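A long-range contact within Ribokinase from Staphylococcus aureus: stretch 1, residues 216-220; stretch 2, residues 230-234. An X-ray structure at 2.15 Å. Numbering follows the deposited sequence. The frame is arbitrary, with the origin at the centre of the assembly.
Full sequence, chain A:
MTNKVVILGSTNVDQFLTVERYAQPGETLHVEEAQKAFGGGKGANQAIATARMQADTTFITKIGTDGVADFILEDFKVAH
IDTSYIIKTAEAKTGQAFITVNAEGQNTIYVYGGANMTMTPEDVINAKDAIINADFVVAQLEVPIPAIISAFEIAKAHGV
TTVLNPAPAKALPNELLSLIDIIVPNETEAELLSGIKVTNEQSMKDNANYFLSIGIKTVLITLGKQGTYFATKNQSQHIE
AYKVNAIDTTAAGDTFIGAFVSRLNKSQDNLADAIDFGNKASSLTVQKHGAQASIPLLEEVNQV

Stretch 1, residues 216-220: IKTVL
Stretch 2 (230-234) FATKN

The two stretches run antiparallel, with end-to-end directions 161° apart. Thr218 to Leu220 are strand, continuing later in the chain. Phe230 and Ala231 belong to a strand that begins earlier. The register pairs Leu220 with Phe230, Val219 with Ala231 and Thr218 with Thr232, at CA-CA distances of 4.2, 5.2 and 4.9 Å. Together the stretches bury 244 Å².

Phe230 (phi/psi -137/159) forms a non-hydrogen-bonded antiparallel pair with Leu220 (-122/137). Their side chains share one face of the sheet. Phe230 CB lies 4.0 Å from Leu220 CG, an apolar contact. The Phe230 ring, at chi1 86° (p) and chi2 -89°, leads away from stretch 1. Leu220 is m, p. Phe230 CA also makes a CA-H...O contact of 3.1 Å with Val219 O.

Ala231 (-153/144) forms the hydrogen-bonded pair with Val219 (-124/128, chi1 t). Ala231 N donates to Val219 O at 2.8 Å, and Val219 N donates to Ala231 O at 2.9 Å. The angles at hydrogen are 155° and 163°, so both bonds are fairly straight. The two side chains share the face opposite to Phe230 and Leu220.

Thr232 (-127/-173, chi1 p) lies beside Thr218 (-136/130, chi1 m). Both CA-to-CB bonds point sideways. Thr232 CG2 is 3.9 Å from Thr218 OG1, which is hydrogen-bonded elsewhere in the structure. Lys217 O approaches Thr232 CA to 3.6 Å.

Lys233 (-61/-33) is exposed, with chi1 p and the other chi angles t. A water bridges the backbones here: it donates to Lys217 O at 2.6 Å and accepts from Lys233 N at 2.9 Å. Lys217 has phi/psi -78/-29.

Asn234 (-97/-23, chi1 m) does not touch stretch 1. Its N makes a weak hydrogen bond to Thr232 OG1 at 3.1 Å.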

# COMPACT_ATOMS: atom_id res chain seq x y z
N ILE A 216 -13.82 -31.10 -20.27
CA ILE A 216 -13.92 -29.84 -19.54
C ILE A 216 -14.89 -28.90 -20.25
O ILE A 216 -14.68 -28.53 -21.41
CB ILE A 216 -12.55 -29.14 -19.37
CG1 ILE A 216 -11.64 -29.94 -18.43
CG2 ILE A 216 -12.76 -27.74 -18.82
CD1 ILE A 216 -10.30 -30.30 -19.01
N LYS A 217 -15.95 -28.50 -19.56
CA LYS A 217 -17.03 -27.74 -20.19
C LYS A 217 -16.73 -26.26 -20.42
O LYS A 217 -17.27 -25.64 -21.34
CB LYS A 217 -18.30 -27.86 -19.36
CG LYS A 217 -19.44 -28.51 -20.09
CD LYS A 217 -19.33 -30.01 -20.07
CE LYS A 217 -20.57 -30.61 -19.41
NZ LYS A 217 -20.96 -31.93 -20.00
N THR A 218 -15.89 -25.68 -19.57
CA THR A 218 -15.57 -24.26 -19.65
C THR A 218 -14.10 -24.03 -19.49
O THR A 218 -13.47 -24.55 -18.56
CB THR A 218 -16.27 -23.47 -18.56
OG1 THR A 218 -17.68 -23.72 -18.64
CG2 THR A 218 -15.98 -21.96 -18.73
N VAL A 219 -13.55 -23.25 -20.42
CA VAL A 219 -12.12 -23.00 -20.48
C VAL A 219 -11.86 -21.51 -20.42
O VAL A 219 -12.48 -20.75 -21.16
CB VAL A 219 -11.53 -23.56 -21.79
CG1 VAL A 219 -10.03 -23.33 -21.83
CG2 VAL A 219 -11.85 -25.05 -21.91
N LEU A 220 -10.98 -21.09 -19.51
CA LEU A 220 -10.44 -19.72 -19.51
C LEU A 220 -8.94 -19.81 -19.61
O LEU A 220 -8.30 -20.63 -18.93
CB LEU A 220 -10.75 -18.96 -18.22
CG LEU A 220 -12.15 -18.44 -17.96
CD1 LEU A 220 -13.16 -19.59 -17.97
CD2 LEU A 220 -12.15 -17.70 -16.63
N PHE A 230 -11.89 -16.93 -23.10
CA PHE A 230 -12.71 -18.05 -22.68
C PHE A 230 -13.44 -18.76 -23.82
O PHE A 230 -13.62 -18.22 -24.91
CB PHE A 230 -13.65 -17.66 -21.53
CG PHE A 230 -14.94 -17.05 -21.97
CD1 PHE A 230 -15.05 -15.69 -22.16
CD2 PHE A 230 -16.06 -17.84 -22.16
CE1 PHE A 230 -16.25 -15.12 -22.54
CE2 PHE A 230 -17.27 -17.28 -22.54
CZ PHE A 230 -17.36 -15.91 -22.74
N ALA A 231 -13.83 -20.00 -23.55
CA ALA A 231 -14.58 -20.82 -24.50
C ALA A 231 -15.46 -21.86 -23.80
O ALA A 231 -15.09 -22.41 -22.75
CB ALA A 231 -13.62 -21.51 -25.46
N THR A 232 -16.63 -22.10 -24.38
CA THR A 232 -17.43 -23.28 -24.08
C THR A 232 -17.72 -23.92 -25.43
O THR A 232 -17.18 -23.49 -26.45
CB THR A 232 -18.75 -22.91 -23.39
OG1 THR A 232 -19.59 -22.17 -24.29
CG2 THR A 232 -18.48 -22.11 -22.09
N LYS A 233 -18.57 -24.95 -25.46
CA LYS A 233 -18.99 -25.53 -26.74
C LYS A 233 -19.71 -24.47 -27.57
O LYS A 233 -19.60 -24.46 -28.79
CB LYS A 233 -19.89 -26.75 -26.53
CG LYS A 233 -21.26 -26.43 -25.91
CD LYS A 233 -22.09 -27.70 -25.74
CE LYS A 233 -23.45 -27.40 -25.11
NZ LYS A 233 -24.27 -28.65 -24.92
N ASN A 234 -20.42 -23.56 -26.89
CA ASN A 234 -21.22 -22.51 -27.52
C ASN A 234 -20.58 -21.12 -27.66
O ASN A 234 -21.01 -20.32 -28.50
CB ASN A 234 -22.54 -22.32 -26.76
CG ASN A 234 -23.47 -23.50 -26.90
OD1 ASN A 234 -23.40 -24.25 -27.88
ND2 ASN A 234 -24.35 -23.68 -25.92
O HOH W 1 -18.87 -26.68 -23.14